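RimK domain protein ATP-grasp (Sphaerobacter thermophilus, PDB 5I47) probably binds ATP and a metal ion and acts as an ATP-grasp ligase of the RimK/LysX type, forming amide bonds to a carboxylate activated by ATP. Local coordinates at residues I173-G178 with E238-G243; I193-H198 with E210-D215. All coordinates share one frame; numbering follows the deposited sequence.

Interaction 1: I173-G178 with E238-G243; sequences IPARAG and EVVETG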
# COMPACT_ATOMS: atom_id res chain seq x y z
N ILE B 173 5.17 -7.91 -24.08
CA ILE B 173 5.52 -9.13 -24.80
C ILE B 173 4.25 -9.70 -25.41
O ILE B 173 3.48 -10.38 -24.72
CB ILE B 173 6.21 -10.14 -23.88
CG1 ILE B 173 7.28 -9.45 -23.03
CG2 ILE B 173 6.82 -11.27 -24.70
CD1 ILE B 173 7.99 -10.36 -22.06
N PRO B 174 3.97 -9.45 -26.69
CA PRO B 174 2.69 -9.88 -27.27
C PRO B 174 2.63 -11.39 -27.42
O PRO B 174 3.62 -12.05 -27.76
CB PRO B 174 2.65 -9.17 -28.63
CG PRO B 174 4.08 -8.99 -28.98
CD PRO B 174 4.81 -8.74 -27.68
N ALA B 175 1.44 -11.95 -27.17
CA ALA B 175 1.22 -13.38 -27.23
C ALA B 175 0.18 -13.70 -28.30
O ALA B 175 -0.78 -12.95 -28.48
CB ALA B 175 0.76 -13.93 -25.88
N ARG B 176 0.39 -14.81 -29.00
CA ARG B 176 -0.54 -15.24 -30.06
C ARG B 176 -1.79 -15.90 -29.50
O ARG B 176 -2.21 -16.95 -29.99
CB ARG B 176 0.19 -16.17 -31.03
N ALA B 177 -2.39 -15.30 -28.47
CA ALA B 177 -3.60 -15.79 -27.81
C ALA B 177 -3.38 -17.15 -27.15
O ALA B 177 -3.70 -17.33 -25.97
CB ALA B 177 -4.77 -15.84 -28.79
N GLY B 178 -2.84 -18.11 -27.90
CA GLY B 178 -2.50 -19.41 -27.35
C GLY B 178 -1.32 -19.41 -26.40
O GLY B 178 -1.12 -20.40 -25.69
N GLU B 238 -0.55 -15.11 -14.50
CA GLU B 238 -0.59 -14.79 -15.92
C GLU B 238 0.81 -14.92 -16.50
O GLU B 238 1.75 -14.26 -16.04
CB GLU B 238 -1.14 -13.38 -16.15
N VAL B 239 0.96 -15.78 -17.51
CA VAL B 239 2.26 -16.07 -18.11
C VAL B 239 2.18 -15.84 -19.61
O VAL B 239 1.13 -16.04 -20.23
CB VAL B 239 2.72 -17.52 -17.80
CG1 VAL B 239 4.19 -17.70 -18.14
CG2 VAL B 239 2.47 -17.86 -16.34
N VAL B 240 3.30 -15.41 -20.19
CA VAL B 240 3.43 -15.24 -21.64
C VAL B 240 4.61 -16.08 -22.10
O VAL B 240 5.73 -15.91 -21.60
CB VAL B 240 3.61 -13.76 -22.03
CG1 VAL B 240 3.94 -13.65 -23.52
CG2 VAL B 240 2.36 -12.97 -21.71
N GLU B 241 4.37 -16.99 -23.04
CA GLU B 241 5.43 -17.84 -23.55
C GLU B 241 6.22 -17.12 -24.63
O GLU B 241 5.65 -16.44 -25.48
CB GLU B 241 4.85 -19.14 -24.12
CG GLU B 241 3.91 -19.87 -23.18
CD GLU B 241 3.64 -21.29 -23.63
OE1 GLU B 241 4.52 -22.15 -23.45
OE2 GLU B 241 2.54 -21.53 -24.18
N THR B 242 7.54 -17.26 -24.57
CA THR B 242 8.44 -16.64 -25.54
C THR B 242 9.37 -17.70 -26.10
O THR B 242 9.33 -18.87 -25.72
CB THR B 242 9.24 -15.49 -24.92
OG1 THR B 242 10.30 -16.03 -24.11
CG2 THR B 242 8.35 -14.61 -24.05
N GLY B 243 10.23 -17.28 -27.03
CA GLY B 243 11.28 -18.13 -27.55
C GLY B 243 12.45 -18.31 -26.61
O GLY B 243 13.28 -19.21 -26.82
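Val240, near the end of strand 235-241, meets Ile173 and Ala175 of the linker that runs from strand 167-171 to strand 180-187. The backbones come nearest where the CA atoms of Ala175 and Val240 are 6.3 Å apart, too far for backbone pairing, and the space is bridged by side chains, with one backbone carbonyl. The contact can be followed along Ile173. Its CB points toward the strand and lies 4.2 Å from Val240 CG1. At CB the chain forks, and the CG2 branch, anti to the backbone N, does the touching: it reaches Thr242 CG2 at 3.7 Å and Val240 CG1 at 3.9 Å, crossing both side chains obliquely. The CG1 branch, anti to the carbonyl carbon, leads away from this methyl.

Val240 CG1, likewise anti to its backbone N (chi1 172°), is the shared partner. It lies 3.5 Å from Ile173 O and 4.0 Å from Ala175 CB, so one methyl meets a carbonyl oxygen and the apolar groups of two linker residues. Val240 also packs on Val249 of the neighbouring strand 246-253.

The polar ends turn to other partners. Thr242 OG1 is hydrogen-bonded within the following turn, to Gly245 O and Asp244 N, leaving its CG2 for Ile173. Glu241 OE2 stays 4.1 Å from Gly178 O, two acceptors without a bond between them, and has its polar partner in Tyr212. With only 198 Å² buried and methyl contacts at van der Waals distance, the linker is held to the strand by shape and apolar packing, without directional bonds.

Interaction 2: I193-H198 with E210-D215; sequences IEQRTH and EAYTGD
The antiparallel pairing of strand 190-196 with the edge strand 209-211 brings Gln195 against Glu210 and Glu194 against Ala211. Gln195 and Glu210 form a hydrogen-bonded pair: Gln195 N gives to Glu210 O at 2.7 Å, and Glu210 N returns a nearly straight bond to Gln195 O (2.8 Å, 173° at the hydrogen). The next link, Tyr212 N to Ile193 O, is longer at 3.3 Å, with the donor 43° out of the carbonyl plane.

Where strand 209-211 ends, the Gln195 side chain adds a further bond, to the loop that follows. Its CG sits between the backbone N and the carbonyl carbon (chi1 56°). OE1 accepts a hydrogen bond from Thr213 N (3.2 Å), the donor lying well above the amide plane. The Gln195 and Tyr212 side chains cross at about a right angle, amide steeply inclined to ring, with OE1 3.3 Å from Tyr212 CD1. An alanine here would probably leave Thr213 N without this acceptor and open a gap beside Tyr212.

Ile193 CG2 packs 3.6 Å from Tyr212 CB, and both side chains also touch Leu219 of helix 216-230. Buried Glu194 forms a salt bridge with Arg182. The pairing thus adds a short outer strand (within this chain) to the five-stranded antiparallel sheet in the RimK-like ATP-grasp domain.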
# COMPACT_ATOMS: atom_id res chain seq x y z
N ILE B 193 -3.69 -25.77 -16.21
CA ILE B 193 -3.10 -24.76 -17.08
C ILE B 193 -4.13 -24.40 -18.14
O ILE B 193 -4.80 -25.28 -18.68
CB ILE B 193 -1.79 -25.27 -17.72
CG1 ILE B 193 -0.82 -25.73 -16.63
CG2 ILE B 193 -1.16 -24.20 -18.59
CD1 ILE B 193 0.50 -26.25 -17.15
N GLU B 194 -4.26 -23.11 -18.41
CA GLU B 194 -5.26 -22.62 -19.35
C GLU B 194 -4.63 -21.61 -20.30
O GLU B 194 -3.51 -21.13 -20.09
CB GLU B 194 -6.45 -22.00 -18.61
CG GLU B 194 -7.26 -23.02 -17.82
CD GLU B 194 -8.37 -22.38 -17.01
OE1 GLU B 194 -8.21 -21.21 -16.60
OE2 GLU B 194 -9.39 -23.05 -16.77
N GLN B 195 -5.36 -21.29 -21.36
CA GLN B 195 -4.93 -20.30 -22.34
C GLN B 195 -6.13 -19.46 -22.76
O GLN B 195 -7.24 -19.98 -22.94
CB GLN B 195 -4.29 -20.96 -23.57
CG GLN B 195 -5.16 -22.00 -24.26
CD GLN B 195 -4.41 -22.78 -25.32
OE1 GLN B 195 -3.34 -23.33 -25.05
NE2 GLN B 195 -4.96 -22.83 -26.52
N ARG B 196 -5.91 -18.15 -22.90
CA ARG B 196 -6.99 -17.23 -23.22
C ARG B 196 -7.46 -17.42 -24.66
O ARG B 196 -6.69 -17.77 -25.55
CB ARG B 196 -6.55 -15.79 -22.99
N THR B 197 -8.75 -17.17 -24.88
CA THR B 197 -9.36 -17.22 -26.21
C THR B 197 -9.63 -15.78 -26.64
O THR B 197 -10.68 -15.21 -26.32
CB THR B 197 -10.64 -18.06 -26.20
OG1 THR B 197 -11.70 -17.31 -25.60
CG2 THR B 197 -10.43 -19.35 -25.42
N HIS B 198 -8.68 -15.20 -27.36
CA HIS B 198 -8.79 -13.82 -27.82
C HIS B 198 -9.77 -13.70 -28.98
O HIS B 198 -10.91 -14.14 -28.90
CB HIS B 198 -7.42 -13.28 -28.23
CG HIS B 198 -6.46 -13.10 -27.09
ND1 HIS B 198 -5.49 -12.12 -27.08
CD2 HIS B 198 -6.32 -13.77 -25.92
CE1 HIS B 198 -4.80 -12.20 -25.96
NE2 HIS B 198 -5.28 -13.19 -25.24
N GLU B 210 -9.33 -21.58 -21.96
CA GLU B 210 -9.40 -22.90 -22.57
C GLU B 210 -8.21 -23.74 -22.10
O GLU B 210 -7.15 -23.21 -21.78
CB GLU B 210 -9.40 -22.79 -24.10
CG GLU B 210 -9.37 -24.10 -24.85
CD GLU B 210 -8.82 -23.94 -26.25
OE1 GLU B 210 -8.64 -22.78 -26.68
OE2 GLU B 210 -8.57 -24.97 -26.91
N ALA B 211 -8.41 -25.06 -22.06
CA ALA B 211 -7.36 -25.97 -21.63
C ALA B 211 -6.13 -25.82 -22.53
O ALA B 211 -6.24 -25.65 -23.74
CB ALA B 211 -7.86 -27.41 -21.65
N TYR B 212 -4.95 -25.88 -21.91
CA TYR B 212 -3.70 -25.65 -22.62
C TYR B 212 -3.39 -26.82 -23.54
O TYR B 212 -3.35 -27.98 -23.10
CB TYR B 212 -2.57 -25.44 -21.61
CG TYR B 212 -1.22 -25.12 -22.21
CD1 TYR B 212 -0.99 -23.91 -22.86
CD2 TYR B 212 -0.16 -26.02 -22.11
CE1 TYR B 212 0.25 -23.61 -23.40
CE2 TYR B 212 1.08 -25.73 -22.64
CZ TYR B 212 1.28 -24.53 -23.29
OH TYR B 212 2.52 -24.25 -23.82
N THR B 213 -3.17 -26.52 -24.81
CA THR B 213 -2.93 -27.56 -25.81
C THR B 213 -1.47 -27.58 -26.24
O THR B 213 -1.16 -27.52 -27.43
CB THR B 213 -3.83 -27.35 -27.03
OG1 THR B 213 -3.65 -26.02 -27.55
CG2 THR B 213 -5.30 -27.54 -26.66
N GLY B 214 -0.56 -27.67 -25.27
CA GLY B 214 0.86 -27.73 -25.56
C GLY B 214 1.59 -28.63 -24.59
O GLY B 214 0.97 -29.44 -23.89
N ASP B 215 2.91 -28.51 -24.53
CA ASP B 215 3.70 -29.28 -23.58
C ASP B 215 3.48 -28.74 -22.17
O ASP B 215 3.91 -27.61 -21.88
CB ASP B 215 5.18 -29.21 -23.95
CG ASP B 215 6.04 -30.12 -23.10
OD1 ASP B 215 5.50 -31.09 -22.53
OD2 ASP B 215 7.26 -29.88 -23.02

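In the fold
The centres of both contacts lie about 18 Å from the centre of the chain and about 11 Å from each other, and both involve the same five-stranded antiparallel sheet. Interaction 1 is a surface contact of a linker with strand 235-241; interaction 2 is partly buried, joins two adjacent strands and covers about twice the area (410 against 198 Å²). Their chemistry follows: methyl packing of a linker that is not paired with the strand in the first, backbone bonds plus a side-chain amide in the second. They meet through Glu241 OE2 and Tyr212 OH, 2.7 Å apart in a probable hydrogen bond, and through Ala177 CB packing on His198 CG at 3.6 Å. In the sheet, strand 180-187 lies between strand 190-196 of interaction 2 and strand 235-241 of interaction 1.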